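Local coordinates for protein Exo-beta-1,4-mannosidase (Rhizomucor miehei, PDB 4LYP) that probably hydrolyses terminal beta-mannose residues from mannosides as a family 5 glycoside hydrolase, with transglycosylation activity as well, and folds as a TIM barrel, at residues H291-W297 / Y314-F318; L308-N312 / H363-Y367; F338-R342 / G419-Y424. One frame throughout, in Å; residues are numbered along the deposited sequence.

In the fold
The three contacts lie on one part of the TIM barrel, where strands 288-292 and 333-338 and their following helices meet the pocket loops. Contacts 1 and 2 share helix 308-329, and their centres are about 10 Å apart. Tyr367 of contact 2 touches contact 1: Tyr367 OH is 3.4 Å from Met315 CE. Contact 3 lies about 13 Å from contact 2 and about 14 Å from contact 1, centre to centre. Asn296 OD1 and Tyr421 OH, 2.6 Å apart, link contacts 1 and 3 beside a bound guanidine. Lys364 NZ reaches Tyr421 O at 3.0 Å and ties contact 2 to contact 3.

Contact 1: residues H291-W297 / Y314-F318; sequences HCWVENW and YMHDF. With GAI (guanidine), chain C.
In the beta-alpha unit that joins strand 288-292 to helix 308-329, Cys292 meets Tyr314, Met315 and Phe318. Its CB points to the helix. Cys292 SG lies over one face of the Phe318 ring, 4.2 Å from the ring centroid and 18° off the normal. The same sulfur sits at the edge of the Tyr314 ring, 4.0 Å from Tyr314 CE1. Both are sulfur-aromatic contacts. SG reaches the helix because it stands anti to the backbone N of Cys292 (chi1 -178°). Met315 bends at its second and third torsions, which brings Met315 CE to 3.9 Å from Cys292 SG.

Trp297 adds a third ring from the loop. It presents the edge of its six-membered ring: Trp297 CZ3 is 3.3 Å from Tyr314 OH and 3.8 Å from Phe318 CE1. The planes of Trp297 and Phe318 are oblique, at 52°. Trp297 N bonds to Trp293 O, and this carbonyl oxygen also lies over one face of the indole. Val294 CG1 packs 3.7 Å from Tyr314 CD1.

His291 and Trp293 point away from the helix. His291 is hydrogen-bonded to Glu336 and Glu238, and Trp293 NE1 to Glu337. Asn296 ND2 lies 3.3 Å from N3 of the bound guanidine, which is hydrogen-bonded to Glu238 OE1. Trp293, Glu238 and Asn296 belong to this pocket. One side of the segment thus packs on the helix while the other lines the pocket, the division expected at the C-terminal end of a TIM-barrel strand.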
loop_
_atom_site.group_PDB
_atom_site.type_symbol
_atom_site.label_atom_id
_atom_site.label_comp_id
_atom_site.label_asym_id
_atom_site.label_seq_id
_atom_site.Cartn_x
_atom_site.Cartn_y
_atom_site.Cartn_z
ATOM N N HIS A 291 6.323 5.724 4.478
ATOM C CA HIS A 291 5.925 6.076 3.110
ATOM C C HIS A 291 6.623 7.377 2.835
ATOM O O HIS A 291 6.493 8.347 3.597
ATOM C CB HIS A 291 4.434 6.370 3.025
ATOM C CG HIS A 291 3.493 5.237 3.351
ATOM N ND1 HIS A 291 2.145 5.336 3.202
ATOM C CD2 HIS A 291 3.733 3.989 3.836
ATOM C CE1 HIS A 291 1.568 4.194 3.588
ATOM N NE2 HIS A 291 2.494 3.369 3.978
ATOM N N CYS A 292 7.410 7.485 1.727
ATOM C CA CYS A 292 8.179 8.684 1.451
ATOM C C CYS A 292 7.682 9.335 0.157
ATOM O O CYS A 292 7.758 8.688 -0.935
ATOM C CB CYS A 292 9.666 8.314 1.313
ATOM S SG CYS A 292 10.670 9.829 1.018
ATOM N N TRP A 293 7.168 10.567 0.261
ATOM C CA TRP A 293 6.501 11.267 -0.858
ATOM C C TRP A 293 7.003 12.652 -1.082
ATOM O O TRP A 293 6.403 13.632 -0.657
ATOM C CB TRP A 293 4.988 11.217 -0.653
ATOM C CG TRP A 293 4.435 9.835 -0.844
ATOM C CD1 TRP A 293 3.872 8.985 0.049
ATOM C CD2 TRP A 293 4.466 9.157 -2.114
ATOM N NE1 TRP A 293 3.558 7.757 -0.575
ATOM C CE2 TRP A 293 3.924 7.890 -1.897
ATOM C CE3 TRP A 293 4.911 9.517 -3.407
ATOM C CZ2 TRP A 293 3.755 6.989 -2.952
ATOM C CZ3 TRP A 293 4.783 8.629 -4.434
ATOM C CH2 TRP A 293 4.241 7.353 -4.191
ATOM N N VAL A 294 8.150 12.764 -1.790
ATOM C CA VAL A 294 8.804 14.055 -1.887
ATOM C C VAL A 294 7.958 15.116 -2.623
ATOM O O VAL A 294 7.965 16.292 -2.223
ATOM C CB VAL A 294 10.231 13.948 -2.445
ATOM C CG1 VAL A 294 11.166 13.383 -1.386
ATOM C CG2 VAL A 294 10.300 13.226 -3.803
ATOM N N GLU A 295 7.255 14.773 -3.705
ATOM C CA GLU A 295 6.481 15.814 -4.389
ATOM C C GLU A 295 5.286 16.220 -3.510
ATOM O O GLU A 295 5.036 17.412 -3.319
ATOM C CB GLU A 295 6.006 15.312 -5.758
ATOM C CG GLU A 295 5.164 16.332 -6.502
ATOM C CD GLU A 295 4.733 15.948 -7.889
ATOM O OE1 GLU A 295 5.198 14.899 -8.410
ATOM O OE2 GLU A 295 3.927 16.671 -8.450
ATOM N N ASN A 296 4.572 15.243 -2.924
ATOM C CA ASN A 296 3.393 15.563 -2.155
ATOM C C ASN A 296 3.735 16.455 -0.995
ATOM O O ASN A 296 2.926 17.303 -0.599
ATOM C CB ASN A 296 2.795 14.270 -1.553
ATOM C CG ASN A 296 2.474 13.201 -2.602
ATOM O OD1 ASN A 296 3.334 12.874 -3.408
ATOM N ND2 ASN A 296 1.293 12.654 -2.546
ATOM N N TRP A 297 4.953 16.313 -0.425
ATOM C CA TRP A 297 5.368 17.053 0.749
ATOM C C TRP A 297 6.084 18.322 0.412
ATOM O O TRP A 297 6.531 19.025 1.339
ATOM C CB TRP A 297 6.232 16.163 1.649
ATOM C CG TRP A 297 5.553 14.926 2.105
ATOM C CD1 TRP A 297 4.239 14.590 1.951
ATOM C CD2 TRP A 297 6.225 13.762 2.685
ATOM N NE1 TRP A 297 4.056 13.264 2.450
ATOM C CE2 TRP A 297 5.223 12.765 2.899
ATOM C CE3 TRP A 297 7.558 13.488 3.052
ATOM C CZ2 TRP A 297 5.550 11.488 3.441
ATOM C CZ3 TRP A 297 7.868 12.300 3.652
ATOM C CH2 TRP A 297 6.856 11.318 3.864
ATOM N N TYR A 314 16.913 14.127 0.674
ATOM C CA TYR A 314 15.791 13.937 1.585
ATOM C C TYR A 314 15.543 12.442 1.785
ATOM O O TYR A 314 15.401 11.980 2.906
ATOM C CB TYR A 314 14.540 14.629 1.066
ATOM C CG TYR A 314 13.408 14.506 2.053
ATOM C CD1 TYR A 314 12.560 13.386 2.056
ATOM C CD2 TYR A 314 13.207 15.499 3.007
ATOM C CE1 TYR A 314 11.574 13.215 2.990
ATOM C CE2 TYR A 314 12.177 15.358 3.932
ATOM C CZ TYR A 314 11.377 14.162 3.910
ATOM O OH TYR A 314 10.413 14.013 4.863
ATOM N N MET A 315 15.481 11.683 0.704
ATOM C CA MET A 315 15.281 10.220 0.769
ATOM C C MET A 315 16.393 9.596 1.593
ATOM O O MET A 315 16.132 8.737 2.433
ATOM C CB MET A 315 15.216 9.646 -0.637
ATOM C CG MET A 315 15.316 8.113 -0.661
ATOM S SD MET A 315 13.876 7.267 0.150
ATOM C CE MET A 315 12.661 7.309 -1.191
ATOM N N HIS A 316 17.643 9.972 1.359
ATOM C CA HIS A 316 18.709 9.409 2.128
ATOM C C HIS A 316 18.522 9.616 3.635
ATOM O O HIS A 316 18.689 8.667 4.434
ATOM C CB HIS A 316 20.038 10.091 1.693
ATOM C CG HIS A 316 21.196 9.641 2.475
ATOM N ND1 HIS A 316 21.560 10.216 3.657
ATOM C CD2 HIS A 316 22.052 8.596 2.244
ATOM C CE1 HIS A 316 22.669 9.588 4.131
ATOM N NE2 HIS A 316 22.939 8.559 3.294
ATOM N N ASP A 317 18.219 10.868 4.009
ATOM C CA ASP A 317 18.087 11.166 5.436
ATOM C C ASP A 317 16.824 10.515 6.009
ATOM O O ASP A 317 16.832 10.178 7.190
ATOM C CB ASP A 317 18.065 12.710 5.657
ATOM C CG ASP A 317 19.392 13.399 5.287
ATOM O OD1 ASP A 317 20.356 12.706 5.009
ATOM O OD2 ASP A 317 19.342 14.625 5.229
ATOM N N PHE A 318 15.766 10.360 5.224
ATOM C CA PHE A 318 14.515 9.733 5.649
ATOM C C PHE A 318 14.776 8.254 5.968
ATOM O O PHE A 318 14.385 7.743 6.996
ATOM C CB PHE A 318 13.527 9.890 4.508
ATOM C CG PHE A 318 12.133 9.429 4.853
ATOM C CD1 PHE A 318 11.242 10.285 5.472
ATOM C CD2 PHE A 318 11.706 8.164 4.499
ATOM C CE1 PHE A 318 9.923 9.901 5.753
ATOM C CE2 PHE A 318 10.405 7.786 4.783
ATOM C CZ PHE A 318 9.520 8.628 5.412
HETATM C C GAI C . -0.665 10.359 0.237
HETATM N N1 GAI C . 0.185 9.354 0.445
HETATM N N2 GAI C . -1.271 10.826 1.341
HETATM N N3 GAI C . -0.961 10.809 -0.931
#

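Contact 2: residues L308-N312 / H363-Y367; sequences LPHAN and HKDEY
Neighbouring outer helices of the barrel, 308-329 and 362-380, pack together through Leu308, Ala311 and Asn312 against His363, Glu366 and Tyr367. The axes of the two short segments come within 10.6 Å and run roughly parallel, with a crossing angle of -28°. Leu308 is the apolar centre. Its CB lies over one face of the His363 imidazole, 4.2 Å from the ring centroid and 13° off the normal, a CH-pi contact. The His363 ring also stacks with Trp345, and His363 ND1 bonds to Tyr300 OH.

Leu308 CG stands anti to its own amide nitrogen, which carries the methyl groups across to the other helix. Leu308 CD2 then rests 3.4 Å from Glu366 CD. The Glu366 chain is extended beyond CG and brings its carboxylate to Asn312. Asn312 ND2 donates to Glu366 OE2 at 3.0 Å. This bond is bent, at 132°, and meets the anti side of the oxygen from outside the carboxylate plane. Glu366 OE2 also forms a salt bridge with Lys370.

The amide oxygen of Asn312 works on the Tyr367 side. Asn312 OD1 is 3.5 Å from Tyr367 CD1, at the ring edge. A water donates to Asn312 OD1 at 2.8 Å and to Tyr367 O at 2.9 Å. Ala311 O meets the same ring edge. Leu308 packing, flanked by the Asn312-Glu366 bond and a bridging water, joins two successive helices of the alpha layer of a TIM barrel.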
loop_
_atom_site.group_PDB
_atom_site.type_symbol
_atom_site.label_atom_id
_atom_site.label_comp_id
_atom_site.label_asym_id
_atom_site.label_seq_id
_atom_site.Cartn_x
_atom_site.Cartn_y
_atom_site.Cartn_z
ATOM N N LEU A 308 16.409 17.398 -8.486
ATOM C CA LEU A 308 16.585 16.030 -8.030
ATOM C C LEU A 308 17.550 15.868 -6.849
ATOM O O LEU A 308 17.281 15.096 -5.927
ATOM C CB LEU A 308 16.956 15.083 -9.163
ATOM C CG LEU A 308 16.945 13.586 -8.860
ATOM C CD1 LEU A 308 15.561 13.145 -8.401
ATOM C CD2 LEU A 308 17.480 12.824 -10.065
ATOM N N PRO A 309 18.700 16.555 -6.819
ATOM C CA PRO A 309 19.638 16.334 -5.700
ATOM C C PRO A 309 18.960 16.541 -4.318
ATOM O O PRO A 309 19.171 15.716 -3.405
ATOM C CB PRO A 309 20.749 17.407 -5.919
ATOM C CG PRO A 309 20.809 17.402 -7.465
ATOM C CD PRO A 309 19.328 17.374 -7.882
ATOM N N HIS A 310 18.131 17.587 -4.159
ATOM C CA HIS A 310 17.498 17.778 -2.862
ATOM C C HIS A 310 16.543 16.611 -2.545
ATOM O O HIS A 310 16.459 16.217 -1.386
ATOM C CB HIS A 310 16.733 19.102 -2.890
ATOM C CG HIS A 310 16.017 19.434 -1.603
ATOM N ND1 HIS A 310 16.653 19.417 -0.389
ATOM C CD2 HIS A 310 14.728 19.787 -1.356
ATOM C CE1 HIS A 310 15.794 19.860 0.559
ATOM N NE2 HIS A 310 14.647 20.061 -0.004
ATOM N N ALA A 311 15.823 16.055 -3.552
ATOM C CA ALA A 311 14.982 14.896 -3.271
ATOM C C ALA A 311 15.815 13.681 -2.887
ATOM O O ALA A 311 15.441 12.925 -1.960
ATOM C CB ALA A 311 14.139 14.571 -4.511
ATOM N N ASN A 312 16.964 13.438 -3.574
ATOM C CA ASN A 312 17.817 12.315 -3.216
ATOM C C ASN A 312 18.345 12.479 -1.794
ATOM O O ASN A 312 18.384 11.510 -1.033
ATOM C CB ASN A 312 19.028 12.171 -4.171
ATOM C CG ASN A 312 18.649 11.711 -5.547
ATOM O OD1 ASN A 312 17.734 10.888 -5.693
ATOM N ND2 ASN A 312 19.399 12.136 -6.551
ATOM N N HIS A 363 14.576 11.222 -13.935
ATOM C CA HIS A 363 14.720 11.576 -12.519
ATOM C C HIS A 363 14.271 10.451 -11.632
ATOM O O HIS A 363 14.952 10.069 -10.683
ATOM C CB HIS A 363 13.919 12.838 -12.200
ATOM C CG HIS A 363 14.576 14.101 -12.608
ATOM N ND1 HIS A 363 14.201 15.338 -12.137
ATOM C CD2 HIS A 363 15.671 14.333 -13.443
ATOM C CE1 HIS A 363 14.995 16.262 -12.643
ATOM N NE2 HIS A 363 15.853 15.693 -13.467
ATOM N N LYS A 364 13.049 9.921 -11.925
ATOM C CA LYS A 364 12.506 8.808 -11.159
ATOM C C LYS A 364 13.459 7.628 -11.096
ATOM O O LYS A 364 13.629 6.972 -10.064
ATOM C CB LYS A 364 11.191 8.389 -11.810
ATOM C CG LYS A 364 10.500 7.181 -11.189
ATOM C CD LYS A 364 9.306 6.791 -12.073
ATOM C CE LYS A 364 8.337 5.876 -11.367
ATOM N NZ LYS A 364 7.119 5.631 -12.233
ATOM N N ASP A 365 14.071 7.277 -12.245
ATOM C CA ASP A 365 14.957 6.088 -12.287
ATOM C C ASP A 365 16.127 6.319 -11.386
ATOM O O ASP A 365 16.519 5.373 -10.662
ATOM C CB ASP A 365 15.419 5.877 -13.707
ATOM C CG ASP A 365 14.318 5.327 -14.620
ATOM O OD1 ASP A 365 13.193 5.172 -14.189
ATOM O OD2 ASP A 365 14.692 5.065 -15.770
ATOM N N GLU A 366 16.744 7.495 -11.381
ATOM C CA GLU A 366 17.868 7.749 -10.523
ATOM C C GLU A 366 17.429 7.753 -9.025
ATOM O O GLU A 366 18.107 7.192 -8.172
ATOM C CB GLU A 366 18.506 9.094 -10.854
ATOM C CG GLU A 366 19.571 9.498 -9.886
ATOM C CD GLU A 366 20.211 10.857 -10.189
ATOM O OE1 GLU A 366 20.397 11.158 -11.410
ATOM O OE2 GLU A 366 20.596 11.558 -9.233
ATOM N N TYR A 367 16.256 8.356 -8.756
ATOM C CA TYR A 367 15.748 8.395 -7.420
ATOM C C TYR A 367 15.512 7.010 -6.854
ATOM O O TYR A 367 15.921 6.675 -5.742
ATOM C CB TYR A 367 14.429 9.199 -7.440
ATOM C CG TYR A 367 13.805 9.437 -6.100
ATOM C CD1 TYR A 367 14.352 10.319 -5.147
ATOM C CD2 TYR A 367 12.553 8.808 -5.816
ATOM C CE1 TYR A 367 13.675 10.550 -3.993
ATOM C CE2 TYR A 367 11.887 9.071 -4.623
ATOM C CZ TYR A 367 12.456 9.961 -3.733
ATOM O OH TYR A 367 11.812 10.280 -2.550
HETATM O O HOH W 1 17.027 8.725 -3.995
#

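Contact 3: residues F338-R342 / G419-Y424; sequences FGMAR and GWYSVY
Ala341 and the backbone of Met340 pack tightly on Tyr421 and Trp420, while bridging waters span much of the rest of the contact. The edge of the Tyr421 ring presses on the backbone, with Tyr421 CD1 3.4 Å from Met340 C. Tyr421 CE2 also lies over the centre of the Trp420 indole. Ala341 CB meets the indole edge, 3.8 Å from Trp420 CD1. Ala341 CA makes a nearly straight CA-H...O contact of 3.5 Å with Trp420 O.

The looser side relies on bridging waters. One accepts from Arg342 N at 2.9 Å and donates to Trp420 O at 2.8 Å. Others join Gly339 O to Tyr421 OH, and Met340 N to Tyr421 O. Arg342 bends at its third torsion (82°) and crosses Tyr424. Tyr424 CE2 lies over one guanidinium face, 3.6 Å from Arg342 NH2, with the planes 43° apart. Arg342 NH2 also donates to a water in the guanidinium plane. Asp427 and Thr359 hold the other nitrogens of the group.

Tyr421 OH bonds to Asn296, and Trp420 NE1 to Glu295. The contact therefore joins the loop after strand 333-338 to the loop that runs into strand 423-424, beside the pocket, as expected at the C-terminal mouth of a TIM barrel.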
loop_
_atom_site.group_PDB
_atom_site.type_symbol
_atom_site.label_atom_id
_atom_site.label_comp_id
_atom_site.label_asym_id
_atom_site.label_seq_id
_atom_site.Cartn_x
_atom_site.Cartn_y
_atom_site.Cartn_z
ATOM N N PHE A 338 6.821 4.516 -1.874
ATOM C CA PHE A 338 7.586 5.694 -2.316
ATOM C C PHE A 338 7.398 5.806 -3.796
ATOM O O PHE A 338 7.108 4.797 -4.473
ATOM C CB PHE A 338 9.094 5.613 -1.947
ATOM C CG PHE A 338 9.861 4.628 -2.765
ATOM C CD1 PHE A 338 9.806 3.240 -2.548
ATOM C CD2 PHE A 338 10.614 5.092 -3.855
ATOM C CE1 PHE A 338 10.472 2.343 -3.378
ATOM C CE2 PHE A 338 11.294 4.165 -4.676
ATOM C CZ PHE A 338 11.232 2.813 -4.426
ATOM N N GLY A 339 7.657 6.995 -4.346
ATOM C CA GLY A 339 7.526 7.110 -5.808
ATOM C C GLY A 339 7.903 8.515 -6.236
ATOM O O GLY A 339 8.191 9.413 -5.460
ATOM N N MET A 340 7.940 8.680 -7.578
ATOM C CA MET A 340 8.314 9.957 -8.207
ATOM C C MET A 340 7.637 10.008 -9.580
ATOM O O MET A 340 7.444 8.982 -10.230
ATOM C CB MET A 340 9.834 10.086 -8.284
ATOM C CG MET A 340 10.305 11.340 -8.949
ATOM S SD MET A 340 12.082 11.661 -8.764
ATOM C CE MET A 340 12.133 12.286 -7.069
ATOM N N ALA A 341 7.334 11.254 -9.965
ATOM C CA ALA A 341 6.698 11.570 -11.242
ATOM C C ALA A 341 7.674 11.353 -12.404
ATOM O O ALA A 341 8.893 11.201 -12.245
ATOM C CB ALA A 341 6.272 13.029 -11.217
ATOM N N ARG A 342 7.088 11.391 -13.602
ATOM C CA ARG A 342 7.870 11.384 -14.863
ATOM C C ARG A 342 8.516 12.735 -15.032
ATOM O O ARG A 342 8.348 13.659 -14.233
ATOM C CB ARG A 342 6.969 11.005 -16.017
ATOM C CG ARG A 342 6.074 9.758 -15.748
ATOM C CD ARG A 342 5.326 9.245 -16.956
ATOM N NE ARG A 342 6.130 8.370 -17.836
ATOM C CZ ARG A 342 6.265 7.072 -17.633
ATOM N NH1 ARG A 342 6.935 6.353 -18.575
ATOM N NH2 ARG A 342 5.797 6.450 -16.544
ATOM N N GLY A 419 -1.569 8.070 -14.241
ATOM C CA GLY A 419 -0.213 8.072 -14.741
ATOM C C GLY A 419 0.765 8.905 -13.974
ATOM O O GLY A 419 1.932 9.010 -14.384
ATOM N N TRP A 420 0.389 9.479 -12.824
ATOM C CA TRP A 420 1.339 10.259 -12.038
ATOM C C TRP A 420 2.583 9.440 -11.636
ATOM O O TRP A 420 3.717 9.851 -11.945
ATOM C CB TRP A 420 0.632 10.835 -10.815
ATOM C CG TRP A 420 1.382 11.819 -9.983
ATOM C CD1 TRP A 420 2.578 12.487 -10.303
ATOM C CD2 TRP A 420 1.005 12.291 -8.689
ATOM N NE1 TRP A 420 2.921 13.342 -9.280
ATOM C CE2 TRP A 420 1.982 13.239 -8.284
ATOM C CE3 TRP A 420 -0.050 12.006 -7.810
ATOM C CZ2 TRP A 420 1.909 13.928 -7.055
ATOM C CZ3 TRP A 420 -0.100 12.679 -6.581
ATOM C CH2 TRP A 420 0.842 13.601 -6.215
ATOM N N TYR A 421 2.351 8.321 -10.966
ATOM C CA TYR A 421 3.447 7.580 -10.338
ATOM C C TYR A 421 3.562 6.159 -10.914
ATOM O O TYR A 421 4.562 5.475 -10.618
ATOM C CB TYR A 421 3.189 7.487 -8.817
ATOM C CG TYR A 421 3.384 8.804 -8.076
ATOM C CD1 TYR A 421 4.494 9.576 -8.342
ATOM C CD2 TYR A 421 2.501 9.205 -7.101
ATOM C CE1 TYR A 421 4.755 10.738 -7.579
ATOM C CE2 TYR A 421 2.753 10.317 -6.327
ATOM C CZ TYR A 421 3.900 11.056 -6.562
ATOM O OH TYR A 421 4.265 12.170 -5.784
ATOM N N SER A 422 2.609 5.693 -11.737
ATOM C CA SER A 422 2.649 4.285 -12.238
ATOM C C SER A 422 3.960 3.978 -12.846
ATOM O O SER A 422 4.536 4.719 -13.645
ATOM C CB SER A 422 1.583 4.130 -13.296
ATOM O OG SER A 422 0.267 4.026 -12.758
ATOM N N VAL A 423 4.392 2.736 -12.571
ATOM C CA VAL A 423 5.486 2.093 -13.325
ATOM C C VAL A 423 4.830 1.169 -14.315
ATOM O O VAL A 423 4.191 0.180 -13.956
ATOM C CB VAL A 423 6.378 1.261 -12.372
ATOM C CG1 VAL A 423 7.451 0.503 -13.178
ATOM C CG2 VAL A 423 7.096 2.138 -11.335
ATOM N N TYR A 424 5.005 1.468 -15.632
ATOM C CA TYR A 424 4.414 0.625 -16.665
ATOM C C TYR A 424 5.317 -0.555 -16.973
ATOM O O TYR A 424 6.536 -0.529 -16.728
ATOM C CB TYR A 424 4.140 1.443 -17.925
ATOM C CG TYR A 424 3.206 2.591 -17.665
ATOM C CD1 TYR A 424 1.908 2.379 -17.190
ATOM C CD2 TYR A 424 3.605 3.889 -17.904
ATOM C CE1 TYR A 424 1.016 3.418 -16.984
ATOM C CE2 TYR A 424 2.748 4.960 -17.699
ATOM C CZ TYR A 424 1.414 4.711 -17.268
ATOM O OH TYR A 424 0.505 5.750 -17.120
HETATM O O HOH W 2 7.047 12.178 -5.268
HETATM O O HOH W 3 6.457 5.929 -8.545
HETATM O O HOH W 4 6.349 8.185 -12.651
HETATM O O HOH W 5 4.255 11.993 -13.653
HETATM O O HOH W 6 4.209 7.390 -14.262
#